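Transcriptional regulator of the TetR/AcrR family (Thermobifida fusca YX, PDB 3DCF) probably binds operator DNA through an N-terminal helix-turn-helix and acts as a transcriptional repressor, as TetR/AcrR-family regulators do. Local coordinates at the interface of chains A and B. Sequence-based numbering; all coordinates share one arbitrary frame. Chains: chain A/B, transcriptional regulator of the TetR/AcrR family.

Contact 1: the interface of chains A and B. Residues chain A 159, 171, 175-176, 179-180, 210; chain B 183, 190, 206, 209-210.
B:Leu209 and A:Thr179 reach toward each other tip to tip across the dimer face of this TetR/AcrR-family regulator, formed by the C-terminal, tetracycline-repressor-like region. The meeting is one of methyls: CD2 of B:Leu209 lies 3.9 Å from CG2 of A:Thr179. With CG anti to its backbone N (chi1 -174°), the leucine extends away from helix 199-212 of chain B and lodges against helix 173-185 of chain A. There CD2 rests on the backbone of A:Ala176, 3.7 Å from its CA, while the other branch, CD1, turns to A:Tyr159 and sits 3.7 Å from the phenol oxygen OH. Behind this seat A:Ala176 places CB over the centre of the A:Tyr159 ring, 3.5 Å above its plane, so one residue backs both the leucine and the aromatic face.

Further apolar contacts flank the leucine. The A:Val175 side chain divides its branches: it crosses B:Ile206 at about a right angle, its CG1 3.8 Å from CG1 of the isoleucine, and its CG2 faces CH2 at the rim of the B:Trp190 indole. The same methyl CG2 of A:Thr179 also meets CB of B:Ala183, at 3.8 Å, on the side away from B:Leu209.

The polar contribution stays within chain A. The hydroxyl OG1 of A:Thr179, set beside its own backbone N (chi1 -61°), donates to the carbonyl O of A:Val175 one helical turn back at 2.7 Å. The donor is tilted 26° from the carbonyl plane. This bond gives the hydroxyl hydrogen an acceptor beside apolar B:Ile206 and would hold the rotation of the threonine, keeping its methyl toward B:Leu209.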
ATOM      1  N   TYR A 159      -3.547  17.168  12.496  1.00 40.71           N
ATOM      2  CA  TYR A 159      -2.359  17.655  11.759  1.00 40.68           C
ATOM      3  C   TYR A 159      -2.472  19.178  11.480  1.00 40.92           C
ATOM      4  O   TYR A 159      -1.454  19.879  11.527  1.00 41.17           O
ATOM      5  CB  TYR A 159      -2.093  16.850  10.468  1.00 39.00           C
ATOM      6  CG  TYR A 159      -0.695  17.068   9.916  1.00 39.03           C
ATOM      7  CD1 TYR A 159      -0.408  18.145   9.059  1.00 35.83           C
ATOM      8  CD2 TYR A 159       0.352  16.210  10.254  1.00 36.61           C
ATOM      9  CE1 TYR A 159       0.892  18.361   8.556  1.00 35.82           C
ATOM     10  CE2 TYR A 159       1.662  16.417   9.753  1.00 36.77           C
ATOM     11  CZ  TYR A 159       1.923  17.499   8.906  1.00 36.64           C
ATOM     12  OH  TYR A 159       3.198  17.717   8.408  1.00 39.41           O
ATOM     13  N   VAL A 171       2.724  21.220   5.482  1.00 40.09           N
ATOM     14  CA  VAL A 171       2.256  20.519   4.264  1.00 39.16           C
ATOM     15  C   VAL A 171       0.748  20.310   4.439  1.00 37.79           C
ATOM     16  O   VAL A 171       0.250  20.343   5.563  1.00 37.52           O
ATOM     17  CB  VAL A 171       2.967  19.139   4.026  1.00 39.16           C
ATOM     18  CG1 VAL A 171       4.484  19.329   3.860  1.00 37.54           C
ATOM     19  CG2 VAL A 171       2.665  18.134   5.156  1.00 37.80           C
ATOM     20  N   VAL A 175      -2.477  15.195   2.619  1.00 34.76           N
ATOM     21  CA  VAL A 175      -1.257  14.549   2.075  1.00 34.63           C
ATOM     22  C   VAL A 175      -0.388  13.923   3.174  1.00 34.41           C
ATOM     23  O   VAL A 175       0.115  12.811   2.994  1.00 34.72           O
ATOM     24  CB  VAL A 175      -0.380  15.536   1.248  1.00 34.86           C
ATOM     25  CG1 VAL A 175       0.939  14.853   0.756  1.00 33.28           C
ATOM     26  CG2 VAL A 175      -1.176  16.095   0.076  1.00 34.36           C
ATOM     27  N   ALA A 176      -0.206  14.644   4.287  1.00 33.10           N
ATOM     28  CA  ALA A 176       0.565  14.136   5.424  1.00 32.35           C
ATOM     29  C   ALA A 176      -0.097  12.894   5.999  1.00 31.62           C
ATOM     30  O   ALA A 176       0.550  11.866   6.107  1.00 31.72           O
ATOM     31  CB  ALA A 176       0.736  15.209   6.520  1.00 32.01           C
ATOM     32  N   THR A 179       0.016   9.801   3.706  1.00 30.64           N
ATOM     33  CA  THR A 179       1.419   9.379   3.582  1.00 30.93           C
ATOM     34  C   THR A 179       1.930   8.682   4.851  1.00 30.91           C
ATOM     35  O   THR A 179       2.599   7.638   4.758  1.00 31.52           O
ATOM     36  CB  THR A 179       2.346  10.580   3.218  1.00 31.79           C
ATOM     37  OG1 THR A 179       1.947  11.133   1.951  1.00 28.61           O
ATOM     38  CG2 THR A 179       3.832  10.150   3.157  1.00 31.14           C
ATOM     39  N   LEU A 180       1.624   9.259   6.015  1.00 30.49           N
ATOM     40  CA  LEU A 180       2.068   8.706   7.310  1.00 31.02           C
ATOM     41  C   LEU A 180       1.362   7.381   7.609  1.00 31.67           C
ATOM     42  O   LEU A 180       2.015   6.405   7.993  1.00 31.80           O
ATOM     43  CB  LEU A 180       1.846   9.705   8.463  1.00 31.12           C
ATOM     44  CG  LEU A 180       2.589  11.061   8.496  1.00 31.28           C
ATOM     45  CD1 LEU A 180       2.005  11.937   9.656  1.00 26.60           C
ATOM     46  CD2 LEU A 180       4.114  10.902   8.600  1.00 27.80           C
ATOM     47  N   LEU A 210       9.588   8.476  10.363  1.00 35.03           N
ATOM     48  CA  LEU A 210       8.546   9.458   9.974  1.00 34.93           C
ATOM     49  C   LEU A 210       8.594  10.784  10.766  1.00 35.12           C
ATOM     50  O   LEU A 210       8.316  11.844  10.210  1.00 34.55           O
ATOM     51  CB  LEU A 210       7.141   8.824  10.076  1.00 34.28           C
ATOM     52  CG  LEU A 210       6.865   7.567   9.209  1.00 35.15           C
ATOM     53  CD1 LEU A 210       5.522   6.884   9.590  1.00 28.52           C
ATOM     54  CD2 LEU A 210       6.946   7.867   7.717  1.00 29.44           C
TER
ATOM     55  N   ALA B 183       5.535   4.675   1.236  1.00 32.50           N
ATOM     56  CA  ALA B 183       4.880   6.000   1.359  1.00 32.61           C
ATOM     57  C   ALA B 183       4.591   6.624  -0.014  1.00 32.76           C
ATOM     58  O   ALA B 183       3.555   7.255  -0.193  1.00 32.26           O
ATOM     59  CB  ALA B 183       5.726   6.966   2.210  1.00 31.69           C
ATOM     60  N   TRP B 190      -5.060   6.667  -2.872  1.00 40.63           N
ATOM     61  CA  TRP B 190      -5.708   7.939  -2.464  1.00 40.56           C
ATOM     62  C   TRP B 190      -5.644   9.147  -3.438  1.00 40.45           C
ATOM     63  O   TRP B 190      -6.538   9.993  -3.379  1.00 40.07           O
ATOM     64  CB  TRP B 190      -5.228   8.371  -1.057  1.00 39.89           C
ATOM     65  CG  TRP B 190      -3.788   8.833  -0.947  1.00 37.98           C
ATOM     66  CD1 TRP B 190      -2.717   8.085  -0.558  1.00 38.09           C
ATOM     67  CD2 TRP B 190      -3.287  10.152  -1.205  1.00 37.13           C
ATOM     68  NE1 TRP B 190      -1.577   8.852  -0.554  1.00 39.17           N
ATOM     69  CE2 TRP B 190      -1.893  10.122  -0.960  1.00 39.00           C
ATOM     70  CE3 TRP B 190      -3.879  11.358  -1.621  1.00 37.07           C
ATOM     71  CZ2 TRP B 190      -1.070  11.258  -1.124  1.00 38.08           C
ATOM     72  CZ3 TRP B 190      -3.060  12.490  -1.789  1.00 37.92           C
ATOM     73  CH2 TRP B 190      -1.669  12.423  -1.540  1.00 38.46           C
ATOM     74  N   ILE B 206       5.227  15.286  -0.379  1.00 32.01           N
ATOM     75  CA  ILE B 206       5.563  13.927   0.060  1.00 31.54           C
ATOM     76  C   ILE B 206       7.066  13.796   0.291  1.00 31.84           C
ATOM     77  O   ILE B 206       7.473  13.338   1.348  1.00 32.24           O
ATOM     78  CB  ILE B 206       5.077  12.832  -0.942  1.00 31.04           C
ATOM     79  CG1 ILE B 206       3.557  12.667  -0.849  1.00 30.04           C
ATOM     80  CG2 ILE B 206       5.736  11.461  -0.641  1.00 30.71           C
ATOM     81  CD1 ILE B 206       2.956  11.764  -1.917  1.00 30.29           C
ATOM     82  N   LEU B 209       8.145  15.868   3.260  1.00 35.09           N
ATOM     83  CA  LEU B 209       7.691  15.235   4.502  1.00 34.70           C
ATOM     84  C   LEU B 209       8.670  14.125   4.938  1.00 34.68           C
ATOM     85  O   LEU B 209       9.174  14.140   6.061  1.00 34.60           O
ATOM     86  CB  LEU B 209       6.254  14.699   4.347  1.00 34.45           C
ATOM     87  CG  LEU B 209       5.541  14.127   5.584  1.00 35.14           C
ATOM     88  CD1 LEU B 209       5.325  15.191   6.673  1.00 33.67           C
ATOM     89  CD2 LEU B 209       4.224  13.509   5.169  1.00 34.03           C
ATOM     90  N   LEU B 210       8.972  13.205   4.029  1.00 34.99           N
ATOM     91  CA  LEU B 210       9.870  12.076   4.316  1.00 34.82           C
ATOM     92  C   LEU B 210      11.306  12.527   4.667  1.00 35.06           C
ATOM     93  O   LEU B 210      11.931  11.941   5.533  1.00 34.82           O
ATOM     94  CB  LEU B 210       9.870  11.077   3.146  1.00 34.15           C
ATOM     95  CG  LEU B 210       8.514  10.436   2.767  1.00 35.04           C
ATOM     96  CD1 LEU B 210       8.587   9.650   1.448  1.00 28.82           C
ATOM     97  CD2 LEU B 210       7.972   9.557   3.887  1.00 29.57           C
TER

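Contact 2: the interface of chains A and B. Residues chain A 167, 210-213; chain B 212-215.
B:Tyr214 carries its CG between the backbone N and the carbonyl carbon (chi1 63°), which lays the phenol ring against the C-terminal end of helix 199-212 of chain A. Ring atom CE2 lies 3.6 Å from CA of A:Leu211, and CE1 and CZ look toward CD1 of the same leucine. CD1 of A:Leu211 also runs against B:Arg215, 3.4 Å from CB and over one face of the guanidinium near its rim. The bend of the arginine at chi3 (64°) turns the guanidinium back toward chain A, where it lies alongside the amide of A:Asn212, the two planes turned 55° apart. The facing atoms, ND2 of A:Asn212 and NH2 of B:Arg215, are both donors, so this is contact without a hydrogen bond.

Backbone pairing accompanies these side chains. N of B:Tyr214 donates to O of A:Leu210 at 3.2 Å, and N of B:Arg215 makes a weak bond to O of A:Leu211 at 3.4 Å. Near the twofold axis, CA of A:Gly213 and CA of B:Gly213 come within 3.6 Å. An alanine in place of B:Tyr214 would probably open a gap over the backbone of A:Leu211 and take the ring from beside its CD1.

The patch sits where helix 199-212 of each subunit ends and the chain passes through A:Gly213 or B:Gly213 into a C-terminal tail, which lies across the partner's helix end; that of chain B runs near the loop residue A:Glu167.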
ATOM      1  N   GLU A 167       4.233  23.535  15.481  1.00 42.10           N
ATOM      2  CA  GLU A 167       4.827  22.242  15.914  1.00 41.94           C
ATOM      3  C   GLU A 167       5.124  21.256  14.766  1.00 41.64           C
ATOM      4  O   GLU A 167       6.097  20.481  14.863  1.00 41.30           O
ATOM      5  CB  GLU A 167       3.899  21.559  16.930  1.00 42.07           C
ATOM      6  CG  GLU A 167       4.440  20.282  17.604  1.00 41.45           C
ATOM      7  CD  GLU A 167       3.471  19.696  18.623  1.00 41.54           C
ATOM      8  OE1 GLU A 167       2.275  20.054  18.626  1.00 43.44           O
ATOM      9  OE2 GLU A 167       3.896  18.846  19.426  1.00 45.02           O
ATOM     10  N   LEU A 210       9.588   8.476  10.363  1.00 35.03           N
ATOM     11  CA  LEU A 210       8.546   9.458   9.974  1.00 34.93           C
ATOM     12  C   LEU A 210       8.594  10.784  10.766  1.00 35.12           C
ATOM     13  O   LEU A 210       8.316  11.844  10.210  1.00 34.55           O
ATOM     14  CB  LEU A 210       7.141   8.824  10.076  1.00 34.28           C
ATOM     15  CG  LEU A 210       6.865   7.567   9.209  1.00 35.15           C
ATOM     16  CD1 LEU A 210       5.522   6.884   9.590  1.00 28.52           C
ATOM     17  CD2 LEU A 210       6.946   7.867   7.717  1.00 29.44           C
ATOM     18  N   LEU A 211       8.956  10.699  12.050  1.00 36.56           N
ATOM     19  CA  LEU A 211       9.052  11.860  12.983  1.00 36.76           C
ATOM     20  C   LEU A 211      10.196  12.836  12.693  1.00 36.57           C
ATOM     21  O   LEU A 211       9.978  14.048  12.624  1.00 36.03           O
ATOM     22  CB  LEU A 211       9.176  11.347  14.438  1.00 37.19           C
ATOM     23  CG  LEU A 211       9.434  12.284  15.639  1.00 37.26           C
ATOM     24  CD1 LEU A 211       8.471  13.452  15.709  1.00 36.10           C
ATOM     25  CD2 LEU A 211       9.385  11.461  16.936  1.00 37.12           C
ATOM     26  N   ASN A 212      11.401  12.285  12.552  1.00 37.27           N
ATOM     27  CA  ASN A 212      12.645  13.046  12.311  1.00 37.95           C
ATOM     28  C   ASN A 212      13.035  13.214  10.851  1.00 39.49           C
ATOM     29  O   ASN A 212      13.886  14.058  10.541  1.00 39.82           O
ATOM     30  CB  ASN A 212      13.835  12.323  12.963  1.00 38.05           C
ATOM     31  CG  ASN A 212      13.652  12.098  14.441  1.00 39.34           C
ATOM     32  OD1 ASN A 212      13.686  10.962  14.918  1.00 43.30           O
ATOM     33  ND2 ASN A 212      13.439  13.176  15.176  1.00 40.36           N
ATOM     34  N   GLY A 213      12.469  12.378   9.976  1.00 40.62           N
ATOM     35  CA  GLY A 213      12.861  12.316   8.571  1.00 41.69           C
ATOM     36  C   GLY A 213      14.112  11.443   8.433  1.00 41.97           C
ATOM     37  O   GLY A 213      14.695  11.014   9.442  1.00 41.55           O
TER
ATOM     38  N   ASN B 212      12.494  15.687   5.992  1.00 37.30           N
ATOM     39  CA  ASN B 212      12.570  16.455   7.247  1.00 38.03           C
ATOM     40  C   ASN B 212      11.834  15.845   8.430  1.00 39.39           C
ATOM     41  O   ASN B 212      12.105  16.210   9.581  1.00 39.74           O
ATOM     42  CB  ASN B 212      11.953  17.853   7.040  1.00 38.13           C
ATOM     43  CG  ASN B 212      12.614  18.629   5.933  1.00 39.32           C
ATOM     44  OD1 ASN B 212      11.964  19.003   4.959  1.00 43.21           O
ATOM     45  ND2 ASN B 212      13.914  18.848   6.055  1.00 39.95           N
ATOM     46  N   GLY B 213      10.890  14.951   8.148  1.00 40.49           N
ATOM     47  CA  GLY B 213       9.997  14.405   9.157  1.00 41.62           C
ATOM     48  C   GLY B 213       8.825  15.373   9.332  1.00 41.90           C
ATOM     49  O   GLY B 213       8.815  16.461   8.740  1.00 41.26           O
ATOM     50  N   TYR B 214       7.823  14.969  10.121  1.00 42.96           N
ATOM     51  CA  TYR B 214       6.640  15.821  10.375  1.00 43.96           C
ATOM     52  C   TYR B 214       6.816  16.840  11.515  1.00 44.74           C
ATOM     53  O   TYR B 214       6.129  17.851  11.516  1.00 44.15           O
ATOM     54  CB  TYR B 214       5.346  15.003  10.538  1.00 43.43           C
ATOM     55  CG  TYR B 214       5.264  14.026  11.697  1.00 43.49           C
ATOM     56  CD1 TYR B 214       4.813  14.435  12.965  1.00 42.84           C
ATOM     57  CD2 TYR B 214       5.572  12.671  11.514  1.00 44.67           C
ATOM     58  CE1 TYR B 214       4.710  13.520  14.036  1.00 43.51           C
ATOM     59  CE2 TYR B 214       5.472  11.744  12.579  1.00 43.74           C
ATOM     60  CZ  TYR B 214       5.041  12.179  13.835  1.00 42.97           C
ATOM     61  OH  TYR B 214       4.940  11.283  14.869  1.00 43.22           O
ATOM     62  N   ARG B 215       7.716  16.577  12.465  1.00 46.70           N
ATOM     63  CA  ARG B 215       7.998  17.515  13.562  1.00 48.25           C
ATOM     64  C   ARG B 215       9.059  18.527  13.102  1.00 48.81           C
ATOM     65  O   ARG B 215      10.119  18.116  12.618  1.00 49.00           O
ATOM     66  CB  ARG B 215       8.478  16.753  14.815  1.00 48.44           C
ATOM     67  CG  ARG B 215       8.699  17.644  16.070  1.00 48.33           C
ATOM     68  CD  ARG B 215       9.149  16.835  17.286  1.00 50.16           C
ATOM     69  NE  ARG B 215      10.461  16.199  17.092  1.00 53.59           N
ATOM     70  CZ  ARG B 215      11.098  15.430  17.989  1.00 58.41           C
ATOM     71  NH1 ARG B 215      10.572  15.162  19.198  1.00 61.58           N
ATOM     72  NH2 ARG B 215      12.284  14.909  17.672  1.00 59.13           N
TER

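Contact 1 and contact 2 belong to one continuous twofold interface, the centres of their C-alpha atoms about 10 Å apart, and they share A:Leu210. Helix 199-212 serves both: contact 1 uses its C-terminal half against helix 173-185 of the partner, and contact 2 uses its C-terminal end and the residues that follow. An apolar helix-to-helix core thus continues into backbone pairing of the post-helix segment with the partner's helix end. Each contact has a twin with the chains exchanged, and the set likely helps hold the dimer usual in this family, with the DNA-binding helices far from this end.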